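Local structure of transaminase (Bacillus megaterium, 5G0A) at residues L59-L64 against S301-P306; E123-A128 against I293-K298; A233-V238 against L265-E270; F275-K280 against G385-V390. The protein catalyses pyridoxal-5'-phosphate-dependent transfer of amino groups as an S-selective omega-transaminase of the class-III aminotransferase family. All coordinates share one frame; numbering follows the deposited sequence.

Contact 1. Residues L59-L64 against S301-P306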
loop_
_atom_site.group_PDB
_atom_site.type_symbol
_atom_site.label_atom_id
_atom_site.label_comp_id
_atom_site.label_asym_id
_atom_site.label_seq_id
_atom_site.Cartn_x
_atom_site.Cartn_y
_atom_site.Cartn_z
ATOM N N LEU B 59 23.862 -12.091 -20.330
ATOM C CA LEU B 59 22.583 -11.391 -20.197
ATOM C C LEU B 59 22.682 -10.084 -20.964
ATOM O O LEU B 59 22.318 -9.026 -20.448
ATOM C CB LEU B 59 22.242 -11.164 -18.704
ATOM C CG LEU B 59 22.041 -12.466 -17.902
ATOM C CD1 LEU B 59 21.964 -12.176 -16.400
ATOM C CD2 LEU B 59 20.795 -13.223 -18.359
ATOM N N TYR B 60 23.182 -10.163 -22.205
ATOM C CA TYR B 60 23.361 -8.986 -23.060
ATOM C C TYR B 60 24.190 -7.959 -22.333
ATOM O O TYR B 60 23.870 -6.780 -22.341
ATOM C CB TYR B 60 21.984 -8.424 -23.486
ATOM C CG TYR B 60 21.085 -9.558 -23.911
ATOM C CD1 TYR B 60 21.196 -10.096 -25.184
ATOM C CD2 TYR B 60 20.201 -10.161 -23.010
ATOM C CE1 TYR B 60 20.426 -11.187 -25.572
ATOM C CE2 TYR B 60 19.424 -11.253 -23.388
ATOM C CZ TYR B 60 19.547 -11.757 -24.662
ATOM O OH TYR B 60 18.782 -12.824 -25.064
ATOM N N CYS B 61 25.284 -8.415 -21.717
ATOM C CA CYS B 61 25.948 -7.602 -20.695
ATOM C C CYS B 61 27.475 -7.642 -20.701
ATOM O O CYS B 61 28.117 -6.973 -19.887
ATOM C CB CYS B 61 25.419 -7.966 -19.289
ATOM S SG CYS B 61 25.723 -9.681 -18.786
ATOM N N VAL B 62 28.059 -8.396 -21.616
ATOM C CA VAL B 62 29.515 -8.449 -21.668
ATOM C C VAL B 62 29.959 -7.732 -22.951
ATOM O O VAL B 62 30.628 -8.326 -23.835
ATOM C CB VAL B 62 30.002 -9.917 -21.582
ATOM C CG1 VAL B 62 31.503 -9.977 -21.311
ATOM C CG2 VAL B 62 29.259 -10.675 -20.473
ATOM N N ASN B 63 29.568 -6.459 -23.048
ATOM C CA ASN B 63 29.665 -5.668 -24.295
ATOM C C ASN B 63 31.071 -5.645 -24.915
ATOM O O ASN B 63 31.235 -5.828 -26.129
ATOM C CB ASN B 63 29.174 -4.235 -24.040
ATOM C CG ASN B 63 27.708 -4.201 -23.604
ATOM O OD1 ASN B 63 27.222 -5.132 -22.941
ATOM N ND2 ASN B 63 26.997 -3.132 -23.973
ATOM N N LEU B 64 32.073 -5.454 -24.071
ATOM C CA LEU B 64 33.460 -5.342 -24.539
ATOM C C LEU B 64 34.068 -6.670 -25.002
ATOM O O LEU B 64 35.159 -6.680 -25.595
ATOM C CB LEU B 64 34.326 -4.751 -23.428
ATOM C CG LEU B 64 35.553 -3.942 -23.873
ATOM C CD1 LEU B 64 35.117 -2.559 -24.372
ATOM C CD2 LEU B 64 36.489 -3.811 -22.690
ATOM N N SER B 301 30.217 -1.654 -17.195
ATOM C CA SER B 301 31.512 -2.285 -16.966
ATOM C C SER B 301 31.751 -3.526 -17.833
ATOM O O SER B 301 32.778 -4.198 -17.645
ATOM C CB SER B 301 31.659 -2.669 -15.476
ATOM O OG SER B 301 30.748 -3.709 -15.162
ATOM N N SER B 302 30.818 -3.840 -18.743
ATOM C CA SER B 302 30.775 -5.090 -19.520
ATOM C C SER B 302 30.910 -6.287 -18.615
ATOM O O SER B 302 31.573 -7.267 -18.963
ATOM C CB SER B 302 31.827 -5.111 -20.656
ATOM O OG SER B 302 31.538 -4.070 -21.571
ATOM N N SER B 303 30.271 -6.176 -17.440
ATOM C CA SER B 303 30.245 -7.210 -16.408
ATOM C C SER B 303 31.624 -7.606 -15.878
ATOM O O SER B 303 31.732 -8.625 -15.216
ATOM C CB SER B 303 29.517 -8.464 -16.906
ATOM O OG SER B 303 28.236 -8.109 -17.430
ATOM N N SER B 304 32.646 -6.801 -16.129
ATOM C CA SER B 304 33.986 -7.135 -15.624
ATOM C C SER B 304 33.957 -7.161 -14.088
ATOM O O SER B 304 34.504 -8.081 -13.471
ATOM C CB SER B 304 35.039 -6.189 -16.169
ATOM O OG SER B 304 34.744 -4.834 -15.852
ATOM N N LEU B 305 33.284 -6.174 -13.485
ATOM C CA LEU B 305 32.954 -6.179 -12.053
ATOM C C LEU B 305 31.575 -5.550 -11.847
ATOM O O LEU B 305 31.113 -4.812 -12.730
ATOM C CB LEU B 305 33.992 -5.413 -11.231
ATOM C CG LEU B 305 35.403 -6.034 -11.140
ATOM C CD1 LEU B 305 36.347 -5.009 -10.491
ATOM C CD2 LEU B 305 35.353 -7.311 -10.308
ATOM N N PRO B 306 30.933 -5.816 -10.700
ATOM C CA PRO B 306 29.576 -5.235 -10.493
ATOM C C PRO B 306 29.591 -3.705 -10.394
ATOM O O PRO B 306 30.320 -3.140 -9.560
ATOM C CB PRO B 306 29.103 -5.865 -9.180
ATOM C CG PRO B 306 29.940 -7.112 -9.016
ATOM C CD PRO B 306 31.291 -6.772 -9.623
#
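The flat carbonyl group of Cys61 meets Ser303 and Ser302. Ser303 OG approaches over one face, donating a hydrogen bond to Cys61 O at 2.7 Å from 65° out of the carbonyl plane, well off a lone pair. Ser302 CA adds a CA-H...O contact, lying 3.3 Å from Cys61 O. A second flat group, the amide of Asn63, turns its polar end elsewhere, to Phe275 O and weakly to Arg277, and it is Asn63 CB that rests 3.4 Å from Ser302 OG. With OG of Ser303 anti to its own carbonyl carbon (chi1 -52°), this hydroxyl also comes within 3.3 Å of Cys61 SG. The serines sit in a type I' beta turn, Ser301 to Ser304, which in this PLP-dependent aminotransferase follows closely on Lys298, the lysine joined to the cofactor; Cys61 packs against that lysine too. Ser302 OG accepts a moderately bent bond from Leu64 N at 2.9 Å (144°) and has a second partner in Asn344 OD1 of helix 335-350, so two bonds grip a buried hydroxyl. Val62 covers the side of the turn, with CG1 3.6 Å from Ser302 O. The second subunit closes in on Ser303: its His334 NE2 bonds to Ser303 O, its Tyr331 OH bonds weakly to Ser303 OG, and its Phe84 packs on both Cys61 and Ser303.

Contact 2. Residues E123-A128 against I293-K298. With PLP (pyridoxal-5'-phosphate), chain K.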
loop_
_atom_site.group_PDB
_atom_site.type_symbol
_atom_site.label_atom_id
_atom_site.label_comp_id
_atom_site.label_asym_id
_atom_site.label_seq_id
_atom_site.Cartn_x
_atom_site.Cartn_y
_atom_site.Cartn_z
ATOM N N GLU B 123 19.803 -1.667 -8.477
ATOM C CA GLU B 123 20.143 -0.543 -7.579
ATOM C C GLU B 123 20.097 0.806 -8.299
ATOM O O GLU B 123 19.679 1.806 -7.715
ATOM C CB GLU B 123 21.497 -0.751 -6.909
ATOM C CG GLU B 123 21.425 -1.797 -5.777
ATOM C CD GLU B 123 22.699 -1.863 -4.952
ATOM O OE1 GLU B 123 23.741 -1.340 -5.410
ATOM O OE2 GLU B 123 22.638 -2.407 -3.826
ATOM N N ALA B 124 20.527 0.836 -9.555
ATOM C CA ALA B 124 20.442 2.083 -10.336
ATOM C C ALA B 124 18.990 2.517 -10.534
ATOM O O ALA B 124 18.673 3.724 -10.444
ATOM C CB ALA B 124 21.117 1.923 -11.700
ATOM N N VAL B 125 18.122 1.567 -10.863
ATOM C CA VAL B 125 16.673 1.863 -11.022
ATOM C C VAL B 125 16.061 2.315 -9.678
ATOM O O VAL B 125 15.309 3.278 -9.630
ATOM C CB VAL B 125 15.932 0.652 -11.618
ATOM C CG1 VAL B 125 14.403 0.837 -11.592
ATOM C CG2 VAL B 125 16.388 0.427 -13.081
ATOM N N GLU B 126 16.415 1.643 -8.580
ATOM C CA GLU B 126 15.949 2.097 -7.240
ATOM C C GLU B 126 16.307 3.558 -7.018
ATOM O O GLU B 126 15.481 4.370 -6.535
ATOM C CB GLU B 126 16.542 1.244 -6.094
ATOM C CG GLU B 126 16.196 -0.249 -6.146
ATOM C CD GLU B 126 14.823 -0.575 -5.545
ATOM O OE1 GLU B 126 14.197 0.298 -4.917
ATOM O OE2 GLU B 126 14.393 -1.723 -5.702
ATOM N N THR B 127 17.536 3.906 -7.369
ATOM C CA THR B 127 18.027 5.247 -7.108
ATOM C C THR B 127 17.269 6.272 -7.968
ATOM O O THR B 127 16.895 7.327 -7.483
ATOM C CB THR B 127 19.554 5.321 -7.362
ATOM O OG1 THR B 127 20.192 4.305 -6.565
ATOM C CG2 THR B 127 20.088 6.678 -6.908
ATOM N N ALA B 128 17.071 5.940 -9.234
ATOM C CA ALA B 128 16.348 6.793 -10.168
ATOM C C ALA B 128 14.924 7.036 -9.686
ATOM O O ALA B 128 14.432 8.155 -9.780
ATOM C CB ALA B 128 16.296 6.158 -11.535
ATOM N N ILE B 293 16.461 11.410 -16.839
ATOM C CA ILE B 293 17.272 10.481 -16.029
ATOM C C ILE B 293 17.495 9.232 -16.863
ATOM O O ILE B 293 16.573 8.779 -17.567
ATOM C CB ILE B 293 16.516 10.034 -14.726
ATOM C CG1 ILE B 293 16.211 11.222 -13.818
ATOM C CG2 ILE B 293 17.309 8.973 -13.968
ATOM C CD1 ILE B 293 15.262 10.900 -12.658
ATOM N N ILE B 294 18.716 8.678 -16.816
ATOM C CA ILE B 294 18.927 7.295 -17.283
ATOM C C ILE B 294 19.529 6.405 -16.200
ATOM O O ILE B 294 20.210 6.886 -15.291
ATOM C CB ILE B 294 19.773 7.149 -18.584
ATOM C CG1 ILE B 294 21.257 7.519 -18.350
ATOM C CG2 ILE B 294 19.066 7.883 -19.756
ATOM C CD1 ILE B 294 22.124 7.264 -19.594
ATOM N N THR B 295 19.254 5.114 -16.334
ATOM C CA THR B 295 19.826 4.088 -15.464
ATOM C C THR B 295 20.749 3.202 -16.282
ATOM O O THR B 295 20.472 2.924 -17.454
ATOM C CB THR B 295 18.725 3.249 -14.785
ATOM O OG1 THR B 295 17.814 2.767 -15.772
ATOM C CG2 THR B 295 17.963 4.096 -13.773
ATOM N N MET B 296 21.828 2.754 -15.645
ATOM C CA MET B 296 22.909 2.006 -16.328
ATOM C C MET B 296 23.370 0.838 -15.478
ATOM O O MET B 296 23.268 0.859 -14.257
ATOM C CB MET B 296 24.112 2.923 -16.599
ATOM C CG MET B 296 23.816 4.061 -17.580
ATOM S SD MET B 296 25.064 5.351 -17.519
ATOM C CE MET B 296 24.508 6.271 -16.083
ATOM N N GLY B 297 23.904 -0.162 -16.159
ATOM C CA GLY B 297 24.433 -1.403 -15.562
ATOM C C GLY B 297 25.041 -2.167 -16.745
ATOM O O GLY B 297 25.359 -1.562 -17.775
ATOM N N LYS B 298 25.232 -3.473 -16.584
ATOM C CA LYS B 298 25.624 -4.390 -17.705
ATOM C C LYS B 298 26.821 -3.880 -18.496
ATOM O O LYS B 298 27.968 -4.016 -18.031
ATOM C CB LYS B 298 24.393 -4.705 -18.573
ATOM C CG LYS B 298 23.337 -5.484 -17.788
ATOM C CD LYS B 298 22.141 -5.930 -18.631
ATOM C CE LYS B 298 21.268 -6.996 -17.920
ATOM N NZ LYS B 298 19.908 -6.483 -17.695
HETATM N N1 PLP K . 16.767 -2.808 -16.298
HETATM C C2 PLP K . 16.873 -3.449 -17.486
HETATM C C2A PLP K . 16.248 -2.847 -18.726
HETATM C C3 PLP K . 17.669 -4.695 -17.584
HETATM O O3 PLP K . 17.840 -5.342 -18.745
HETATM C C4 PLP K . 18.290 -5.232 -16.364
HETATM C C4A PLP K . 19.154 -6.492 -16.431
HETATM C C5 PLP K . 18.051 -4.452 -15.125
HETATM C C6 PLP K . 17.282 -3.299 -15.158
HETATM C C5A PLP K . 18.572 -4.916 -13.773
HETATM O O4P PLP K . 19.979 -5.014 -13.707
HETATM P P PLP K . 20.603 -6.016 -12.600
HETATM O O1P PLP K . 22.062 -5.670 -12.730
HETATM O O2P PLP K . 20.004 -5.710 -11.238
HETATM O O3P PLP K . 20.265 -7.404 -13.075
#
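Thr295 CG2 presses into the surface of helix 123-128, 3.4 Å from Ala124 O and 3.5 Å from Ala128 CB, the latter tighter than usual for two carbons. On its other branch, Thr295 OG1 lies 3.8 Å from Val125 CG2, so the two branches of the threonine straddle different parts of the helix. Its OG1 stands between the backbone N and the carbonyl carbon (chi1 51°), a rotation that sends CG2 to the two alanines and lets the hydroxyl bond weakly with Asp269 OD1. Either end of this patch is completed by a methyl group of the helix: Ala124 CB sits 3.5 Å from Met296 O, and Ala128 CB meets Ile293 CG2 at 3.9 Å. The small Ala124 and Ala128 let the axes come within 7.4 Å of each other; helix and strand run nearly antiparallel (161°). One shell out, Glu123 O within the helix is gripped from opposite faces by Thr127 N and Thr127 OG1, while Glu123 OE2 and Glu126 OE1 bond to Thr120 and Gly153 of the second subunit. Past the strand's end the chain reaches Lys298, whose NZ is covalently bound to C4A of the pyridoxal phosphate at 1.5 Å, the position of the internal aldimine in this family. The same helix begins at Gly121 and Ser122, which also bond to the cofactor. A helix start and a strand-end lysine converging on one pyridoxal phosphate are the hallmark of the fold type I aminotransferase active site.

Contact 3. Residues A233-V238 against L265-E270. Unlike the reference sequence in segment 265-270: Asn268 (reference Thr). With PLP (pyridoxal-5'-phosphate), chain K.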
loop_
_atom_site.group_PDB
_atom_site.type_symbol
_atom_site.label_atom_id
_atom_site.label_comp_id
_atom_site.label_asym_id
_atom_site.label_seq_id
_atom_site.Cartn_x
_atom_site.Cartn_y
_atom_site.Cartn_z
ATOM N N ALA B 233 7.019 10.540 -12.889
ATOM C CA ALA B 233 7.806 10.064 -14.022
ATOM C C ALA B 233 7.103 8.954 -14.782
ATOM O O ALA B 233 6.259 8.223 -14.236
ATOM C CB ALA B 233 9.189 9.579 -13.541
ATOM N N VAL B 234 7.474 8.833 -16.052
ATOM C CA VAL B 234 7.219 7.652 -16.841
ATOM C C VAL B 234 8.591 7.007 -17.020
ATOM O O VAL B 234 9.557 7.692 -17.371
ATOM C CB VAL B 234 6.660 8.023 -18.237
ATOM C CG1 VAL B 234 6.465 6.758 -19.060
ATOM C CG2 VAL B 234 5.314 8.743 -18.093
ATOM N N ILE B 235 8.678 5.712 -16.752
ATOM C CA ILE B 235 9.911 4.954 -17.004
ATOM C C ILE B 235 9.719 4.043 -18.206
ATOM O O ILE B 235 8.694 3.393 -18.321
ATOM C CB ILE B 235 10.371 4.165 -15.749
ATOM C CG1 ILE B 235 11.760 3.557 -16.004
ATOM C CG2 ILE B 235 9.317 3.130 -15.275
ATOM C CD1 ILE B 235 12.417 3.024 -14.743
ATOM N N THR B 236 10.723 3.986 -19.092
ATOM C CA THR B 236 10.633 3.213 -20.322
ATOM C C THR B 236 11.919 2.419 -20.558
ATOM O O THR B 236 12.917 2.630 -19.872
ATOM C CB THR B 236 10.451 4.120 -21.569
ATOM O OG1 THR B 236 11.584 4.991 -21.698
ATOM C CG2 THR B 236 9.151 4.949 -21.470
ATOM N N GLU B 237 11.871 1.504 -21.529
ATOM C CA GLU B 237 13.064 0.923 -22.165
ATOM C C GLU B 237 12.808 1.198 -23.634
ATOM O O GLU B 237 11.682 0.975 -24.105
ATOM C CB GLU B 237 13.108 -0.600 -22.023
ATOM C CG GLU B 237 13.041 -1.199 -20.632
ATOM C CD GLU B 237 12.905 -2.712 -20.700
ATOM O OE1 GLU B 237 13.898 -3.383 -21.087
ATOM O OE2 GLU B 237 11.800 -3.234 -20.424
ATOM N N VAL B 238 13.803 1.662 -24.378
ATOM C CA VAL B 238 13.512 1.986 -25.794
ATOM C C VAL B 238 13.286 0.710 -26.585
ATOM O O VAL B 238 12.559 0.697 -27.578
ATOM C CB VAL B 238 14.576 2.854 -26.488
ATOM C CG1 VAL B 238 14.741 4.195 -25.793
ATOM C CG2 VAL B 238 15.897 2.098 -26.669
ATOM N N LEU B 265 8.556 13.771 -15.375
ATOM C CA LEU B 265 9.875 13.325 -15.809
ATOM C C LEU B 265 9.818 12.099 -16.733
ATOM O O LEU B 265 8.885 11.297 -16.682
ATOM C CB LEU B 265 10.775 13.038 -14.592
ATOM C CG LEU B 265 11.091 14.187 -13.644
ATOM C CD1 LEU B 265 11.893 13.665 -12.443
ATOM C CD2 LEU B 265 11.832 15.340 -14.361
ATOM N N TRP B 266 10.838 11.974 -17.592
ATOM C CA TRP B 266 11.053 10.776 -18.374
ATOM C C TRP B 266 12.365 10.102 -17.965
ATOM O O TRP B 266 13.453 10.678 -18.098
ATOM C CB TRP B 266 11.018 11.069 -19.910
ATOM C CG TRP B 266 11.397 9.888 -20.753
ATOM C CD1 TRP B 266 11.040 8.574 -20.547
ATOM C CD2 TRP B 266 12.194 9.899 -21.947
ATOM N NE1 TRP B 266 11.590 7.775 -21.521
ATOM C CE2 TRP B 266 12.295 8.560 -22.393
ATOM C CE3 TRP B 266 12.835 10.915 -22.691
ATOM C CZ2 TRP B 266 13.023 8.200 -23.536
ATOM C CZ3 TRP B 266 13.552 10.544 -23.829
ATOM C CH2 TRP B 266 13.643 9.207 -24.233
ATOM N N ILE B 267 12.237 8.907 -17.396
ATOM C CA ILE B 267 13.391 8.076 -17.062
ATOM C C ILE B 267 13.510 7.062 -18.179
ATOM O O ILE B 267 12.595 6.274 -18.412
ATOM C CB ILE B 267 13.168 7.289 -15.736
ATOM C CG1 ILE B 267 12.888 8.250 -14.565
ATOM C CG2 ILE B 267 14.388 6.370 -15.489
ATOM C CD1 ILE B 267 12.400 7.541 -13.284
ATOM N N ASN B 268 14.640 7.054 -18.892
ATOM C CA ASN B 268 14.872 5.908 -19.764
ATOM C C ASN B 268 15.878 4.938 -19.157
ATOM O O ASN B 268 16.951 5.341 -18.728
ATOM C CB ASN B 268 15.297 6.279 -21.198
ATOM C CG ASN B 268 15.245 5.081 -22.110
ATOM O OD1 ASN B 268 14.191 4.428 -22.254
ATOM N ND2 ASN B 268 16.390 4.735 -22.700
ATOM N N ASP B 269 15.470 3.676 -19.095
ATOM C CA ASP B 269 16.272 2.618 -18.499
ATOM C C ASP B 269 17.223 2.081 -19.564
ATOM O O ASP B 269 16.790 1.401 -20.502
ATOM C CB ASP B 269 15.337 1.504 -17.984
ATOM C CG ASP B 269 16.084 0.420 -17.190
ATOM O OD1 ASP B 269 17.334 0.375 -17.238
ATOM O OD2 ASP B 269 15.396 -0.371 -16.509
ATOM N N GLU B 270 18.507 2.426 -19.422
ATOM C CA GLU B 270 19.537 2.026 -20.380
ATOM C C GLU B 270 20.396 0.894 -19.857
ATOM O O GLU B 270 21.508 0.701 -20.341
ATOM C CB GLU B 270 20.463 3.211 -20.677
ATOM C CG GLU B 270 19.862 4.341 -21.532
ATOM C CD GLU B 270 19.712 3.975 -23.010
ATOM O OE1 GLU B 270 20.396 3.040 -23.503
ATOM O OE2 GLU B 270 18.908 4.638 -23.704
HETATM N N1 PLP K . 16.767 -2.808 -16.298
HETATM C C2 PLP K . 16.873 -3.449 -17.486
HETATM C C2A PLP K . 16.248 -2.847 -18.726
HETATM C C3 PLP K . 17.669 -4.695 -17.584
HETATM O O3 PLP K . 17.840 -5.342 -18.745
HETATM C C4 PLP K . 18.290 -5.232 -16.364
HETATM C C4A PLP K . 19.154 -6.492 -16.431
HETATM C C5 PLP K . 18.051 -4.452 -15.125
HETATM C C6 PLP K . 17.282 -3.299 -15.158
HETATM C C5A PLP K . 18.572 -4.916 -13.773
HETATM O O4P PLP K . 19.979 -5.014 -13.707
HETATM P P PLP K . 20.603 -6.016 -12.600
HETATM O O1P PLP K . 22.062 -5.670 -12.730
HETATM O O2P PLP K . 20.004 -5.710 -11.238
HETATM O O3P PLP K . 20.265 -7.404 -13.075
HETATM O O HOH W 1 16.483 1.797 -23.228
#
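Thr236 OG1 is gripped from two directions: it accepts a nearly straight bond from Trp266 NE1 (2.8 Å, 171°), lying close to the indole plane, and donates to Asn268 OD1 at 2.7 Å, on a lone pair of that amide oxygen. A valine in its place would probably leave the indole N-H and the amide oxygen without this mate, and the asparagine side chain freer to turn. Behind these side chains the two strands pair in parallel, with Val234 N to Leu265 O, Ile267 N to Val234 O, Thr236 N to Ile267 O and Asp269 N to Thr236 O all bonded. On the face away from Thr236, Ile235 CG1 packs 3.9 Å from Ile267 CG2. At the carboxyl end a water joins Val238 N, Asn268 ND2 and Asp269 O. There Asp269 OD2 comes 2.8 Å from N1 of the cofactor pyridine and also bonds to His149, while Glu237, held by Tyr148 N and Gly241 N, approaches the cofactor methyl. The pair forms a beta-alpha-beta unit through helix 251-262, which packs on Val234 and Trp266; helix 121-136 covers Leu265 and Ile267 on the other face, and strands 140-144 and 293-296 flank the pair.

Contact 4. Residues F275-K280 against G385-V390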
loop_
_atom_site.group_PDB
_atom_site.type_symbol
_atom_site.label_atom_id
_atom_site.label_comp_id
_atom_site.label_asym_id
_atom_site.label_seq_id
_atom_site.Cartn_x
_atom_site.Cartn_y
_atom_site.Cartn_z
ATOM N N PHE B 275 25.648 1.636 -23.649
ATOM C CA PHE B 275 27.055 1.344 -23.973
ATOM C C PHE B 275 27.263 0.510 -25.216
ATOM O O PHE B 275 27.892 -0.546 -25.188
ATOM C CB PHE B 275 27.827 0.855 -22.722
ATOM C CG PHE B 275 27.785 1.863 -21.625
ATOM C CD1 PHE B 275 28.596 2.984 -21.680
ATOM C CD2 PHE B 275 26.821 1.757 -20.598
ATOM C CE1 PHE B 275 28.511 3.970 -20.710
ATOM C CE2 PHE B 275 26.731 2.746 -19.622
ATOM C CZ PHE B 275 27.584 3.837 -19.663
ATOM N N GLY B 276 26.697 1.011 -26.316
ATOM C CA GLY B 276 27.001 0.486 -27.650
ATOM C C GLY B 276 26.145 -0.673 -28.104
ATOM O O GLY B 276 26.227 -1.093 -29.267
ATOM N N ARG B 277 25.313 -1.202 -27.193
ATOM C CA ARG B 277 24.505 -2.383 -27.450
ATOM C C ARG B 277 23.664 -2.268 -28.737
ATOM O O ARG B 277 23.439 -3.268 -29.430
ATOM C CB ARG B 277 23.588 -2.666 -26.221
ATOM C CG ARG B 277 22.578 -3.809 -26.351
ATOM C CD ARG B 277 23.219 -5.154 -26.720
ATOM N NE ARG B 277 24.250 -5.520 -25.735
ATOM C CZ ARG B 277 25.065 -6.567 -25.854
ATOM N NH1 ARG B 277 24.952 -7.388 -26.906
ATOM N NH2 ARG B 277 25.985 -6.801 -24.915
ATOM N N THR B 278 23.208 -1.051 -29.032
ATOM C CA THR B 278 22.284 -0.819 -30.154
ATOM C C THR B 278 22.975 -0.078 -31.304
ATOM O O THR B 278 22.307 0.392 -32.234
ATOM C CB THR B 278 21.030 0.008 -29.730
ATOM O OG1 THR B 278 21.394 1.379 -29.517
ATOM C CG2 THR B 278 20.393 -0.583 -28.444
ATOM N N GLY B 279 24.300 0.042 -31.239
ATOM C CA GLY B 279 25.050 0.712 -32.327
ATOM C C GLY B 279 25.164 2.218 -32.200
ATOM O O GLY B 279 25.644 2.893 -33.122
ATOM N N LYS B 280 24.681 2.753 -31.073
ATOM C CA LYS B 280 24.958 4.121 -30.637
ATOM C C LYS B 280 25.348 4.006 -29.164
ATOM O O LYS B 280 25.228 2.912 -28.589
ATOM C CB LYS B 280 23.726 5.022 -30.811
ATOM C CG LYS B 280 23.359 5.278 -32.275
ATOM C CD LYS B 280 22.245 6.302 -32.424
ATOM C CE LYS B 280 21.994 6.604 -33.909
ATOM N NZ LYS B 280 23.052 7.503 -34.476
ATOM N N GLY B 385 22.699 -2.752 -33.916
ATOM C CA GLY B 385 23.931 -3.106 -33.185
ATOM C C GLY B 385 23.988 -4.586 -32.882
ATOM O O GLY B 385 23.840 -5.416 -33.782
ATOM N N LEU B 386 24.211 -4.929 -31.606
ATOM C CA LEU B 386 24.175 -6.322 -31.176
ATOM C C LEU B 386 22.952 -6.634 -30.287
ATOM O O LEU B 386 23.072 -7.256 -29.222
ATOM C CB LEU B 386 25.478 -6.680 -30.435
ATOM C CG LEU B 386 26.724 -7.035 -31.276
ATOM C CD1 LEU B 386 26.496 -8.267 -32.138
ATOM C CD2 LEU B 386 27.201 -5.848 -32.113
ATOM N N LEU B 387 21.771 -6.215 -30.735
ATOM C CA LEU B 387 20.534 -6.530 -30.030
ATOM C C LEU B 387 19.431 -6.771 -31.067
ATOM O O LEU B 387 18.961 -5.830 -31.716
ATOM C CB LEU B 387 20.149 -5.382 -29.082
ATOM C CG LEU B 387 18.928 -5.623 -28.160
ATOM C CD1 LEU B 387 19.155 -6.786 -27.194
ATOM C CD2 LEU B 387 18.594 -4.352 -27.403
ATOM N N TRP B 388 19.041 -8.028 -31.224
ATOM C CA TRP B 388 18.103 -8.401 -32.285
ATOM C C TRP B 388 16.935 -9.202 -31.731
ATOM O O TRP B 388 17.109 -10.064 -30.866
ATOM C CB TRP B 388 18.840 -9.119 -33.450
ATOM C CG TRP B 388 19.761 -8.151 -34.153
ATOM C CD1 TRP B 388 21.048 -7.851 -33.822
ATOM C CD2 TRP B 388 19.432 -7.320 -35.269
ATOM N NE1 TRP B 388 21.536 -6.875 -34.656
ATOM C CE2 TRP B 388 20.564 -6.540 -35.559
ATOM C CE3 TRP B 388 18.288 -7.169 -36.063
ATOM C CZ2 TRP B 388 20.587 -5.617 -36.603
ATOM C CZ3 TRP B 388 18.309 -6.249 -37.087
ATOM C CH2 TRP B 388 19.445 -5.490 -37.353
ATOM N N ILE B 389 15.732 -8.869 -32.194
ATOM C CA ILE B 389 14.576 -9.699 -31.928
ATOM C C ILE B 389 14.217 -10.398 -33.226
ATOM O O ILE B 389 14.325 -9.799 -34.291
ATOM C CB ILE B 389 13.334 -8.899 -31.461
ATOM C CG1 ILE B 389 13.009 -7.769 -32.440
ATOM C CG2 ILE B 389 13.506 -8.380 -30.040
ATOM C CD1 ILE B 389 11.525 -7.610 -32.705
ATOM N N VAL B 390 13.814 -11.658 -33.117
ATOM C CA VAL B 390 13.296 -12.423 -34.244
ATOM C C VAL B 390 11.978 -13.038 -33.790
ATOM O O VAL B 390 11.938 -13.867 -32.861
ATOM C CB VAL B 390 14.257 -13.548 -34.704
ATOM C CG1 VAL B 390 13.677 -14.283 -35.917
ATOM C CG2 VAL B 390 15.646 -13.006 -35.030
#
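Arg277, in a type I turn from Gly276 to Gly279, holds Leu386 by both its backbone and its side chain. Arg277 O accepts a hydrogen bond from Leu386 N at 2.8 Å, while Arg277 NH1 donates to Leu386 O at 3.0 Å (166°), with the oxygen in the guanidinium plane. Bends at chi2 (56°) and chi3 (57°) fold the side chain back, so that CD of Arg277 packs 3.9 Å from Leu387 CB as NH1 reaches Leu386 O. A leucine here would probably leave the carbonyl of Leu386 without this donor and loosen its tie to the turn. Thr278 follows, its CG2 4.3 Å from Leu387 CD2 and its hydroxyl bonded to His286. Next, Gly279 N lies 3.7 Å from Gly385 CA; a CB on Gly385 would point into the turn and fall about 2.5 Å from Gly279 N. The contact joins this loop to the start of strand 387-392, in the three-stranded antiparallel sheet with 378-384 and 440-443. Arg277 also bonds through NH2 to Asn57 OD1 and through NH1 to Ala445 O. No carboxylate is among the partners named here; the buried charge is probably offset by the dipoles of the carbonyl groups of Leu386, Ala445 and the Asn57 side chain.

Overall arrangement
Contacts 2 and 3 are neighbours in the seven-stranded sheet, their centres about 10 Å apart; strands 265-269 and 293-296 lie side by side, and both contacts reach the same cofactor. The centres of contacts 1 and 2 are about 15 Å apart, and the two touch through a probable hydrogen bond of Ser303 N with Lys298 O. It is about 14 Å between the centres of contacts 1 and 4, which meet through segment 59-64. Along the chain, contact 3 is nested inside contact 2, and contact 2 inside contact 1, whereas contact 4 crosses both 1 and 2. Contacts 1 and 2 also touch the second subunit, and contact 4 brings in the three-stranded sheet, consistent with an active site built where these parts meet.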